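Local coordinates for protein KLLA0C04147p (Kluyveromyces lactis, PDB 5H2A) that probably binds and transfers sterols as an Osh1-type member of the OSBP family, this chain being its N-terminal ankyrin-repeat domain, at residues A[233-238]-A[249-254]; A[196-201]-A[212-217]; A[162-165]-A[171-174]; A[158-163]-A[185-190]. All coordinates share one frame; numbering follows the deposited sequence.

Contact 1. Residues A[233-238]-A[249-254]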
loop_
_atom_site.group_PDB
_atom_site.type_symbol
_atom_site.label_atom_id
_atom_site.label_comp_id
_atom_site.label_asym_id
_atom_site.label_seq_id
_atom_site.Cartn_x
_atom_site.Cartn_y
_atom_site.Cartn_z
ATOM N N ASP A 233 19.439 -12.395 -23.743
ATOM C CA ASP A 233 19.972 -12.313 -25.105
ATOM C C ASP A 233 20.928 -11.144 -25.291
ATOM O O ASP A 233 21.632 -11.090 -26.305
ATOM C CB ASP A 233 18.849 -12.159 -26.145
ATOM C CG ASP A 233 17.898 -13.345 -26.182
ATOM O OD1 ASP A 233 18.349 -14.479 -25.905
ATOM O OD2 ASP A 233 16.696 -13.134 -26.503
ATOM N N LEU A 234 20.933 -10.172 -24.376
ATOM C CA LEU A 234 21.789 -9.000 -24.538
ATOM C C LEU A 234 23.233 -9.268 -24.144
ATOM O O LEU A 234 24.102 -8.457 -24.467
ATOM C CB LEU A 234 21.239 -7.830 -23.709
ATOM C CG LEU A 234 19.756 -7.530 -23.936
ATOM C CD1 LEU A 234 19.251 -6.469 -22.961
ATOM C CD2 LEU A 234 19.523 -7.099 -25.371
ATOM N N LEU A 235 23.502 -10.375 -23.450
ATOM C CA LEU A 235 24.851 -10.730 -23.032
ATOM C C LEU A 235 25.461 -11.709 -24.031
ATOM O O LEU A 235 24.891 -12.780 -24.281
ATOM C CB LEU A 235 24.829 -11.352 -21.636
ATOM C CG LEU A 235 24.126 -10.510 -20.576
ATOM C CD1 LEU A 235 23.980 -11.293 -19.281
ATOM C CD2 LEU A 235 24.924 -9.233 -20.358
ATOM N N LYS A 236 26.626 -11.354 -24.570
ATOM C CA LYS A 236 27.299 -12.197 -25.556
ATOM C C LYS A 236 27.757 -13.518 -24.949
ATOM O O LYS A 236 28.224 -13.572 -23.808
ATOM C CB LYS A 236 28.507 -11.468 -26.147
ATOM C CG LYS A 236 28.330 -11.012 -27.581
ATOM C CD LYS A 236 27.153 -10.071 -27.718
ATOM C CE LYS A 236 27.034 -9.558 -29.144
ATOM N NZ LYS A 236 27.877 -8.326 -29.333
ATOM N N LYS A 237 27.640 -14.586 -25.737
ATOM C CA LYS A 237 28.036 -15.913 -25.295
ATOM C C LYS A 237 29.556 -16.028 -25.193
ATOM O O LYS A 237 30.294 -15.451 -25.996
ATOM C CB LYS A 237 27.489 -16.974 -26.254
ATOM C CG LYS A 237 27.761 -18.401 -25.816
ATOM C CD LYS A 237 27.759 -19.367 -26.989
ATOM C CE LYS A 237 28.695 -20.533 -26.724
ATOM N NZ LYS A 237 30.119 -20.130 -26.884
ATOM N N VAL A 238 30.014 -16.775 -24.192
ATOM C CA VAL A 238 31.426 -17.030 -23.941
ATOM C C VAL A 238 31.646 -18.536 -23.940
ATOM O O VAL A 238 30.861 -19.282 -23.344
ATOM C CB VAL A 238 31.872 -16.411 -22.597
ATOM C CG1 VAL A 238 33.268 -16.867 -22.225
ATOM C CG2 VAL A 238 31.796 -14.893 -22.668
ATOM N N ALA A 249 33.599 -12.101 -15.463
ATOM C CA ALA A 249 32.877 -12.333 -14.210
ATOM C C ALA A 249 31.589 -11.516 -14.107
ATOM O O ALA A 249 30.622 -11.962 -13.472
ATOM C CB ALA A 249 33.780 -12.022 -13.019
ATOM N N ILE A 250 31.561 -10.318 -14.695
ATOM C CA ILE A 250 30.380 -9.463 -14.580
ATOM C C ILE A 250 29.214 -10.060 -15.356
ATOM O O ILE A 250 28.129 -10.273 -14.806
ATOM C CB ILE A 250 30.707 -8.038 -15.056
ATOM C CG1 ILE A 250 31.686 -7.376 -14.089
ATOM C CG2 ILE A 250 29.418 -7.195 -15.200
ATOM C CD1 ILE A 250 32.440 -6.167 -14.710
ATOM N N ASP A 251 29.420 -10.323 -16.652
ATOM C CA ASP A 251 28.357 -10.907 -17.461
ATOM C C ASP A 251 27.980 -12.295 -16.965
ATOM O O ASP A 251 26.813 -12.695 -17.066
ATOM C CB ASP A 251 28.779 -10.955 -18.931
ATOM C CG ASP A 251 28.542 -9.626 -19.644
ATOM O OD1 ASP A 251 28.326 -8.610 -18.944
ATOM O OD2 ASP A 251 28.560 -9.590 -20.896
ATOM N N LEU A 252 28.946 -13.042 -16.422
ATOM C CA LEU A 252 28.606 -14.356 -15.878
ATOM C C LEU A 252 27.638 -14.222 -14.711
ATOM O O LEU A 252 26.658 -14.970 -14.613
ATOM C CB LEU A 252 29.867 -15.106 -15.452
ATOM C CG LEU A 252 29.546 -16.480 -14.853
ATOM C CD1 LEU A 252 28.822 -17.322 -15.884
ATOM C CD2 LEU A 252 30.819 -17.182 -14.370
ATOM N N GLU A 253 27.878 -13.255 -13.825
ATOM C CA GLU A 253 26.977 -13.094 -12.692
ATOM C C GLU A 253 25.583 -12.691 -13.157
ATOM O O GLU A 253 24.580 -13.213 -12.653
ATOM C CB GLU A 253 27.533 -12.079 -11.697
ATOM C CG GLU A 253 26.585 -11.863 -10.520
ATOM C CD GLU A 253 27.256 -11.242 -9.311
ATOM O OE1 GLU A 253 28.403 -10.751 -9.444
ATOM O OE2 GLU A 253 26.628 -11.249 -8.225
ATOM N N LEU A 254 25.502 -11.768 -14.123
ATOM C CA LEU A 254 24.205 -11.375 -14.674
ATOM C C LEU A 254 23.507 -12.558 -15.326
ATOM O O LEU A 254 22.296 -12.732 -15.170
ATOM C CB LEU A 254 24.390 -10.249 -15.699
ATOM C CG LEU A 254 24.906 -8.938 -15.099
ATOM C CD1 LEU A 254 25.421 -7.961 -16.192
ATOM C CD2 LEU A 254 23.777 -8.293 -14.294
#
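Leu235 and Asp251 bring the two backbones to their closest approach, 6.6 Å from Leu235 CA to Asp251 CA, where an extended loop passes the first turns of helix 249-268. The loop leaves a short 3-10 segment ending at Leu234, and the helix is already regular, with Glu253 N bonded to Ala249 O. This is the C-terminal end of the ankyrin-repeat domain, and it illustrates how one leucine can carry a loop-helix contact when no hydrogen bond joins the segments. The Leu235 side chain forks over the helix. Its CD1 reaches Leu254 CB at 3.8 Å, the two side chains crossing at about a right angle, while Leu235 CD2 is 3.7 Å from each of Asp251 CG, OD1 and OD2. That carboxylate does not rely on the loop for a mate, since OD1 forms a salt bridge with Arg206, whose side chain also touches Leu235. With CG beside the backbone N (chi1 -83°), Asp251 turns its charged end to the loop and to Arg206 together. An alanine in place of Leu235 would remove both methyls and is likely to open a gap beside Leu254 CB and free the loop to shift against the helix. Leu254 itself packs on Ile208 and Cys211 of helix 208-215, and Leu235 CD1 also comes within 3.9 Å of the backbone oxygen Asp251 O.

Contact 2. Residues A[196-201]-A[212-217]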
loop_
_atom_site.group_PDB
_atom_site.type_symbol
_atom_site.label_atom_id
_atom_site.label_comp_id
_atom_site.label_asym_id
_atom_site.label_seq_id
_atom_site.Cartn_x
_atom_site.Cartn_y
_atom_site.Cartn_z
ATOM N N ASP A 196 12.920 -0.513 -24.028
ATOM C CA ASP A 196 13.484 -1.281 -22.920
ATOM C C ASP A 196 12.608 -1.221 -21.675
ATOM O O ASP A 196 11.993 -0.197 -21.383
ATOM C CB ASP A 196 14.860 -0.743 -22.530
ATOM C CG ASP A 196 15.914 -1.045 -23.561
ATOM O OD1 ASP A 196 15.645 -1.887 -24.448
ATOM O OD2 ASP A 196 16.997 -0.436 -23.478
ATOM N N THR A 197 12.582 -2.328 -20.933
ATOM C CA THR A 197 12.204 -2.310 -19.524
ATOM C C THR A 197 13.428 -1.939 -18.695
ATOM O O THR A 197 14.551 -1.931 -19.202
ATOM C CB THR A 197 11.707 -3.680 -19.077
ATOM O OG1 THR A 197 12.816 -4.586 -19.057
ATOM C CG2 THR A 197 10.637 -4.216 -20.034
ATOM N N VAL A 198 13.224 -1.630 -17.406
ATOM C CA VAL A 198 14.406 -1.312 -16.611
ATOM C C VAL A 198 15.318 -2.521 -16.519
ATOM O O VAL A 198 16.535 -2.365 -16.402
ATOM C CB VAL A 198 14.072 -0.751 -15.207
ATOM C CG1 VAL A 198 13.461 0.646 -15.325
ATOM C CG2 VAL A 198 13.180 -1.700 -14.383
ATOM N N LEU A 199 14.773 -3.741 -16.618
ATOM C CA LEU A 199 15.670 -4.896 -16.559
ATOM C C LEU A 199 16.597 -4.929 -17.772
ATOM O O LEU A 199 17.800 -5.159 -17.621
ATOM C CB LEU A 199 14.880 -6.202 -16.431
ATOM C CG LEU A 199 15.728 -7.483 -16.288
ATOM C CD1 LEU A 199 16.677 -7.466 -15.057
ATOM C CD2 LEU A 199 14.804 -8.719 -16.209
ATOM N N HIS A 200 16.074 -4.671 -18.981
ATOM C CA HIS A 200 16.961 -4.559 -20.143
ATOM C C HIS A 200 17.978 -3.446 -19.951
ATOM O O HIS A 200 19.167 -3.602 -20.269
ATOM C CB HIS A 200 16.166 -4.268 -21.413
ATOM C CG HIS A 200 15.290 -5.393 -21.837
ATOM N ND1 HIS A 200 13.954 -5.441 -21.515
ATOM C CD2 HIS A 200 15.552 -6.511 -22.553
ATOM C CE1 HIS A 200 13.428 -6.544 -22.013
ATOM N NE2 HIS A 200 14.373 -7.207 -22.652
ATOM N N GLU A 201 17.497 -2.292 -19.489
ATOM C CA GLU A 201 18.331 -1.108 -19.333
ATOM C C GLU A 201 19.518 -1.385 -18.418
ATOM O O GLU A 201 20.669 -1.070 -18.754
ATOM C CB GLU A 201 17.466 0.039 -18.788
ATOM C CG GLU A 201 18.264 1.247 -18.345
ATOM C CD GLU A 201 17.416 2.302 -17.632
ATOM O OE1 GLU A 201 16.174 2.171 -17.610
ATOM O OE2 GLU A 201 18.010 3.257 -17.084
ATOM N N ARG A 212 19.984 -7.040 -9.563
ATOM C CA ARG A 212 19.545 -7.898 -8.460
ATOM C C ARG A 212 18.294 -7.339 -7.791
ATOM O O ARG A 212 17.349 -8.085 -7.496
ATOM C CB ARG A 212 20.672 -8.054 -7.435
ATOM C CG ARG A 212 20.754 -9.454 -6.839
ATOM C CD ARG A 212 21.685 -9.523 -5.632
ATOM N NE ARG A 212 23.071 -9.190 -5.943
ATOM C CZ ARG A 212 23.890 -9.972 -6.640
ATOM N NH1 ARG A 212 23.458 -11.130 -7.124
ATOM N NH2 ARG A 212 25.139 -9.591 -6.857
ATOM N N TRP A 213 18.276 -6.032 -7.535
ATOM C CA TRP A 213 17.118 -5.397 -6.917
ATOM C C TRP A 213 15.885 -5.546 -7.793
ATOM O O TRP A 213 14.796 -5.904 -7.307
ATOM C CB TRP A 213 17.408 -3.913 -6.637
ATOM C CG TRP A 213 16.327 -3.336 -5.774
ATOM C CD1 TRP A 213 16.307 -3.295 -4.407
ATOM C CD2 TRP A 213 15.066 -2.809 -6.211
ATOM N NE1 TRP A 213 15.123 -2.735 -3.965
ATOM C CE2 TRP A 213 14.342 -2.435 -5.052
ATOM C CE3 TRP A 213 14.480 -2.603 -7.469
ATOM C CZ2 TRP A 213 13.070 -1.868 -5.115
ATOM C CZ3 TRP A 213 13.222 -2.033 -7.529
ATOM C CH2 TRP A 213 12.526 -1.678 -6.359
ATOM N N ILE A 214 16.031 -5.277 -9.098
ATOM C CA ILE A 214 14.897 -5.421 -10.010
ATOM C C ILE A 214 14.379 -6.857 -9.989
ATOM O O ILE A 214 13.172 -7.096 -9.870
ATOM C CB ILE A 214 15.294 -4.988 -11.434
ATOM C CG1 ILE A 214 15.561 -3.481 -11.475
ATOM C CG2 ILE A 214 14.209 -5.361 -12.436
ATOM C CD1 ILE A 214 16.322 -3.046 -12.736
ATOM N N LEU A 215 15.291 -7.838 -10.076
ATOM C CA LEU A 215 14.848 -9.236 -10.093
ATOM C C LEU A 215 14.233 -9.657 -8.761
ATOM O O LEU A 215 13.389 -10.559 -8.728
ATOM C CB LEU A 215 16.009 -10.161 -10.463
ATOM C CG LEU A 215 16.480 -10.050 -11.918
ATOM C CD1 LEU A 215 17.762 -10.857 -12.154
ATOM C CD2 LEU A 215 15.384 -10.465 -12.898
ATOM N N ASP A 216 14.625 -9.022 -7.657
ATOM C CA ASP A 216 13.993 -9.322 -6.374
ATOM C C ASP A 216 12.671 -8.601 -6.173
ATOM O O ASP A 216 12.012 -8.834 -5.155
ATOM C CB ASP A 216 14.931 -8.980 -5.221
ATOM C CG ASP A 216 16.117 -9.912 -5.145
ATOM O OD1 ASP A 216 16.072 -10.985 -5.789
ATOM O OD2 ASP A 216 17.093 -9.576 -4.442
ATOM N N HIS A 217 12.251 -7.752 -7.106
ATOM C CA HIS A 217 11.019 -6.988 -6.937
ATOM C C HIS A 217 10.130 -7.086 -8.163
ATOM O O HIS A 217 9.483 -6.116 -8.570
ATOM C CB HIS A 217 11.336 -5.539 -6.582
ATOM C CG HIS A 217 11.914 -5.393 -5.212
ATOM N ND1 HIS A 217 13.252 -5.596 -4.942
ATOM C CD2 HIS A 217 11.325 -5.133 -4.020
ATOM C CE1 HIS A 217 13.467 -5.431 -3.649
ATOM N NE2 HIS A 217 12.317 -5.135 -3.069
#
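Beside the pairing of Ile214 with Val198 and Leu199, the Trp213 indole carries His217 ND1 over the centre of one face. Conversely, Trp213 CE2 lies over one face of the His217 imidazole, displaced toward its rim. At the edge of that imidazole, His217 ND1 donates to Trp213 O at 2.8 Å, in the ring plane and with an N-H...O angle of 158°, which fixes the rotation of the His217 ring. The third flat group, His200, has Thr197 CB at its edge; Thr197 OG1 and His200 ND1 are hydrogen-bonded at 2.8 Å, while His200 NE2 bonds Lys229 O. The helices themselves meet through aliphatic groups. Ile214 CD1 lies 3.7 Å from Val198 O and also rests on Val198 CG2, whereas Ile214 CG2 faces Leu199 CB at 4.1 Å. Leu199 and Leu215 cross at about a right angle, CD2 to CD2 at 3.8 Å. Were Ile214 cut back to an alanine, Val198 CG2 and Leu199 CB would probably lose their partners and a gap would open toward Phe164 of helix 139-165. Leu215 is covered by Met257 and Ala261 of helix 249-268. Thr197 at the N-cap, bonded to a histidine in the first turn, reproduces with valine in place of proline the Thr-Pro-Leu-His motif of ankyrin repeats, and the adjacent helices 198-204 and 208-215 suit that fold.

Contact 3. Residues A[162-165]-A[171-174]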
loop_
_atom_site.group_PDB
_atom_site.type_symbol
_atom_site.label_atom_id
_atom_site.label_comp_id
_atom_site.label_asym_id
_atom_site.label_seq_id
_atom_site.Cartn_x
_atom_site.Cartn_y
_atom_site.Cartn_z
ATOM N N GLN A 162 13.302 8.272 -10.834
ATOM C CA GLN A 162 14.368 9.045 -10.203
ATOM C C GLN A 162 15.233 8.177 -9.291
ATOM O O GLN A 162 16.465 8.321 -9.256
ATOM C CB GLN A 162 13.757 10.209 -9.416
ATOM C CG GLN A 162 14.788 11.241 -8.966
ATOM C CD GLN A 162 15.561 11.836 -10.138
ATOM O OE1 GLN A 162 14.973 12.237 -11.146
ATOM N NE2 GLN A 162 16.887 11.883 -10.016
ATOM N N ALA A 163 14.611 7.293 -8.515
ATOM C CA ALA A 163 15.385 6.408 -7.657
ATOM C C ALA A 163 16.290 5.496 -8.475
ATOM O O ALA A 163 17.427 5.231 -8.068
ATOM C CB ALA A 163 14.459 5.573 -6.761
ATOM N N PHE A 164 15.808 4.996 -9.625
ATOM C CA PHE A 164 16.693 4.231 -10.506
ATOM C C PHE A 164 17.822 5.112 -11.042
ATOM O O PHE A 164 18.982 4.681 -11.088
ATOM C CB PHE A 164 15.912 3.622 -11.680
ATOM C CG PHE A 164 15.132 2.372 -11.317
ATOM C CD1 PHE A 164 15.794 1.214 -10.958
ATOM C CD2 PHE A 164 13.747 2.371 -11.349
ATOM C CE1 PHE A 164 15.092 0.062 -10.628
ATOM C CE2 PHE A 164 13.026 1.224 -11.023
ATOM C CZ PHE A 164 13.698 0.071 -10.659
ATOM N N ASN A 165 17.493 6.335 -11.483
ATOM C CA ASN A 165 18.533 7.241 -11.990
ATOM C C ASN A 165 19.608 7.495 -10.943
ATOM O O ASN A 165 20.786 7.640 -11.287
ATOM C CB ASN A 165 17.931 8.577 -12.445
ATOM C CG ASN A 165 17.089 8.451 -13.698
ATOM O OD1 ASN A 165 17.159 7.460 -14.409
ATOM N ND2 ASN A 165 16.316 9.480 -13.987
ATOM N N HIS A 171 15.924 4.318 -1.370
ATOM C CA HIS A 171 14.752 5.004 -1.894
ATOM C C HIS A 171 13.823 4.025 -2.602
ATOM O O HIS A 171 12.606 4.034 -2.375
ATOM C CB HIS A 171 15.195 6.118 -2.845
ATOM C CG HIS A 171 14.089 7.029 -3.275
ATOM N ND1 HIS A 171 14.264 8.002 -4.236
ATOM C CD2 HIS A 171 12.800 7.127 -2.872
ATOM C CE1 HIS A 171 13.128 8.655 -4.411
ATOM N NE2 HIS A 171 12.227 8.146 -3.590
ATOM N N LEU A 172 14.387 3.173 -3.468
ATOM C CA LEU A 172 13.600 2.129 -4.126
ATOM C C LEU A 172 12.887 1.252 -3.108
ATOM O O LEU A 172 11.700 0.935 -3.271
ATOM C CB LEU A 172 14.507 1.274 -5.016
ATOM C CG LEU A 172 15.024 1.899 -6.318
ATOM C CD1 LEU A 172 16.133 1.010 -6.869
ATOM C CD2 LEU A 172 13.887 2.024 -7.340
ATOM N N ASN A 173 13.592 0.859 -2.043
ATOM C CA ASN A 173 12.967 0.038 -1.008
ATOM C C ASN A 173 11.853 0.795 -0.303
ATOM O O ASN A 173 10.808 0.218 0.019
ATOM C CB ASN A 173 14.024 -0.429 -0.007
ATOM C CG ASN A 173 14.786 -1.639 -0.495
ATOM O OD1 ASN A 173 14.273 -2.428 -1.282
ATOM N ND2 ASN A 173 16.007 -1.803 -0.013
ATOM N N SER A 174 12.069 2.085 -0.041
ATOM C CA SER A 174 11.042 2.899 0.601
ATOM C C SER A 174 9.799 3.002 -0.274
ATOM O O SER A 174 8.665 2.868 0.217
ATOM C CB SER A 174 11.606 4.289 0.910
ATOM O OG SER A 174 10.630 5.095 1.537
#
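Leu172 and Phe164 both set CG beside the backbone N, at chi1 -73° and -78°, and these torsions bring a leucine methyl against a phenyl ring. The setting is a helix-turn-helix of the ankyrin-repeat domain, in which helix 169-176 folds back on the end of the long helix 139-165. CD2 of Leu172 stands over the centre of the ring, 3.8 Å from the Phe164 ring centroid and 8° off the normal, an almost perpendicular CH-pi contact; Leu172 CD1 leans toward the CE1 side. The small side chain of Ala163 is consistent with the close approach of the helices. Ala163 CA and Leu172 CA are 5.8 Å apart, and Ala163 CB fits between two side chains of the neighbouring helix, with Leu172 CD2 at 3.6 Å and His171 ND1 at 3.5 Å. His171 itself swings away from its own backbone N and brings ND1 obliquely against Ala163 CB, while NE2 bonds Glu159 OE1. One histidine thereby packs against the long helix and is tethered to it a turn earlier. Leu210 of helix 208-215 also touches both Phe164 and Leu172, and Phe160 meets the Phe164 ring edge-to-face. Leu172 CD2, centred over the ring, is also 3.9 Å from Phe164 CZ.

Contact 4. Residues A[158-163]-A[185-190]; sequences QEFRQA and LDINGM
Between Leu185 and Ile187, the two residues that meet Phe160, Asp186 folds its carboxylate back so that OD1 accepts the amide of Asn188, 2.9 Å from Asn188 N to Asp186 OD1. The N-H approaches from above the carboxylate plane, and the pairing defines an Asx turn. Superimposed on it is a type I beta turn, closed by Gly189 N on Asp186 O at 3.0 Å. Together they bend the loop after helix 179-184, which is pinned further where Asn188 OD1 and ND2 bond Asp220 N and Gly218 O. In this ankyrin-repeat domain Leu185 and Ile187, at the bend, pack against helix 139-165. Phe160, with CG directed away from the backbone N (chi1 -157°), extends its ring toward the loop. Leu185 CD1 lies over one face, 3.9 Å from the Phe160 ring centroid and 13° off its normal, a CH-pi contact, while Leu185 CD2 reaches back to Phe160 CB at 4.0 Å. Trp213 of helix 208-215 touches both Phe160 and Ile187, and Leu172 of helix 169-176 also packs on Phe160. Ile187 comes across Phe160 at about a right angle and obliquely to the ring, its CG1 lying 4.2 Å from both Phe160 CE2 and Phe160 CZ.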
loop_
_atom_site.group_PDB
_atom_site.type_symbol
_atom_site.label_atom_id
_atom_site.label_comp_id
_atom_site.label_asym_id
_atom_site.label_seq_id
_atom_site.Cartn_x
_atom_site.Cartn_y
_atom_site.Cartn_z
ATOM N N GLN A 158 7.260 8.750 -11.554
ATOM C CA GLN A 158 8.387 9.668 -11.732
ATOM C C GLN A 158 9.400 9.516 -10.600
ATOM O O GLN A 158 10.622 9.495 -10.835
ATOM C CB GLN A 158 7.844 11.099 -11.824
ATOM C CG GLN A 158 8.859 12.193 -12.094
ATOM C CD GLN A 158 8.159 13.542 -12.246
ATOM O OE1 GLN A 158 7.682 14.119 -11.263
ATOM N NE2 GLN A 158 8.052 14.025 -13.483
ATOM N N GLU A 159 8.912 9.372 -9.363
ATOM C CA GLU A 159 9.805 9.136 -8.231
ATOM C C GLU A 159 10.556 7.808 -8.381
ATOM O O GLU A 159 11.759 7.731 -8.092
ATOM C CB GLU A 159 9.003 9.173 -6.927
ATOM C CG GLU A 159 9.861 8.970 -5.687
ATOM C CD GLU A 159 9.090 9.168 -4.381
ATOM O OE1 GLU A 159 9.665 8.916 -3.302
ATOM O OE2 GLU A 159 7.916 9.585 -4.433
ATOM N N PHE A 160 9.858 6.756 -8.843
ATOM C CA PHE A 160 10.489 5.457 -9.098
ATOM C C PHE A 160 11.631 5.603 -10.103
ATOM O O PHE A 160 12.754 5.140 -9.869
ATOM C CB PHE A 160 9.413 4.488 -9.617
ATOM C CG PHE A 160 9.716 3.002 -9.422
ATOM C CD1 PHE A 160 10.365 2.530 -8.298
ATOM C CD2 PHE A 160 9.238 2.074 -10.347
ATOM C CE1 PHE A 160 10.580 1.156 -8.128
ATOM C CE2 PHE A 160 9.446 0.709 -10.181
ATOM C CZ PHE A 160 10.116 0.250 -9.073
ATOM N N ARG A 161 11.359 6.275 -11.225
ATOM C CA ARG A 161 12.385 6.497 -12.245
ATOM C C ARG A 161 13.574 7.275 -11.681
ATOM O O ARG A 161 14.736 6.967 -11.986
ATOM C CB ARG A 161 11.746 7.223 -13.434
ATOM C CG ARG A 161 12.660 7.513 -14.624
ATOM C CD ARG A 161 13.139 6.218 -15.284
ATOM N NE ARG A 161 14.509 5.891 -14.885
ATOM C CZ ARG A 161 15.212 4.914 -15.444
ATOM N NH1 ARG A 161 14.648 4.172 -16.395
ATOM N NH2 ARG A 161 16.461 4.685 -15.055
ATOM N N GLN A 162 13.302 8.272 -10.834
ATOM C CA GLN A 162 14.368 9.045 -10.203
ATOM C C GLN A 162 15.233 8.177 -9.291
ATOM O O GLN A 162 16.465 8.321 -9.256
ATOM C CB GLN A 162 13.757 10.209 -9.416
ATOM C CG GLN A 162 14.788 11.241 -8.966
ATOM C CD GLN A 162 15.561 11.836 -10.138
ATOM O OE1 GLN A 162 14.973 12.237 -11.146
ATOM N NE2 GLN A 162 16.887 11.883 -10.016
ATOM N N ALA A 163 14.611 7.293 -8.515
ATOM C CA ALA A 163 15.385 6.408 -7.657
ATOM C C ALA A 163 16.290 5.496 -8.475
ATOM O O ALA A 163 17.427 5.231 -8.068
ATOM C CB ALA A 163 14.459 5.573 -6.761
ATOM N N LEU A 185 2.707 0.554 -9.474
ATOM C CA LEU A 185 3.914 0.610 -10.294
ATOM C C LEU A 185 4.061 -0.696 -11.066
ATOM O O LEU A 185 3.713 -1.769 -10.566
ATOM C CB LEU A 185 5.144 0.841 -9.420
ATOM C CG LEU A 185 5.252 2.193 -8.722
ATOM C CD1 LEU A 185 6.347 2.131 -7.665
ATOM C CD2 LEU A 185 5.566 3.302 -9.749
ATOM N N ASP A 186 4.563 -0.597 -12.289
ATOM C CA ASP A 186 4.792 -1.759 -13.145
ATOM C C ASP A 186 6.284 -1.763 -13.456
ATOM O O ASP A 186 6.735 -1.058 -14.366
ATOM C CB ASP A 186 3.956 -1.681 -14.421
ATOM C CG ASP A 186 4.129 -2.901 -15.316
ATOM O OD1 ASP A 186 4.947 -3.786 -14.992
ATOM O OD2 ASP A 186 3.442 -2.964 -16.351
ATOM N N ILE A 187 7.055 -2.544 -12.699
ATOM C CA ILE A 187 8.496 -2.577 -12.932
ATOM C C ILE A 187 8.828 -3.170 -14.294
ATOM O O ILE A 187 9.962 -3.035 -14.764
ATOM C CB ILE A 187 9.184 -3.333 -11.770
ATOM C CG1 ILE A 187 10.681 -2.987 -11.681
ATOM C CG2 ILE A 187 8.984 -4.845 -11.893
ATOM C CD1 ILE A 187 11.325 -3.589 -10.437
ATOM N N ASN A 188 7.855 -3.792 -14.962
ATOM C CA ASN A 188 8.067 -4.368 -16.286
ATOM C C ASN A 188 7.528 -3.500 -17.413
ATOM O O ASN A 188 7.433 -3.970 -18.554
ATOM C CB ASN A 188 7.457 -5.767 -16.329
ATOM C CG ASN A 188 8.164 -6.713 -15.373
ATOM O OD1 ASN A 188 9.358 -6.976 -15.529
ATOM N ND2 ASN A 188 7.453 -7.184 -14.358
ATOM N N GLY A 189 7.187 -2.244 -17.132
ATOM C CA GLY A 189 6.713 -1.358 -18.186
ATOM C C GLY A 189 7.815 -1.033 -19.189
ATOM O O GLY A 189 8.982 -0.870 -18.835
ATOM N N MET A 190 7.431 -0.923 -20.459
ATOM C CA MET A 190 8.376 -0.663 -21.538
ATOM C C MET A 190 8.437 0.832 -21.831
ATOM O O MET A 190 7.406 1.469 -22.054
ATOM C CB MET A 190 7.985 -1.436 -22.799
ATOM C CG MET A 190 8.969 -1.265 -23.949
ATOM S SD MET A 190 8.526 -2.208 -25.431
ATOM C CE MET A 190 8.293 -3.847 -24.741
#

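Followed from the N terminus, all four contacts fall in the C-terminal half of the chain, beginning on helix 139-165. Contact 3 closes the short turn into helix 169-176. Contact 4 starts from the same helix, shares Gln162 and Ala163 with contact 3, and closes a wider loop, through helices 169-176 and 179-184, within which contact 3 is nested. Contact 2 then joins helices 198-204 and 208-215, and contact 1 closes the last loop onto helix 249-268. These later two follow in series, without crossing. Side chains stitch the steps together: Arg161 to Glu201 between contacts 4 and 2, Trp213 to Asn173 between contacts 2 and 3, and Arg212 to Glu253 between contacts 2 and 1.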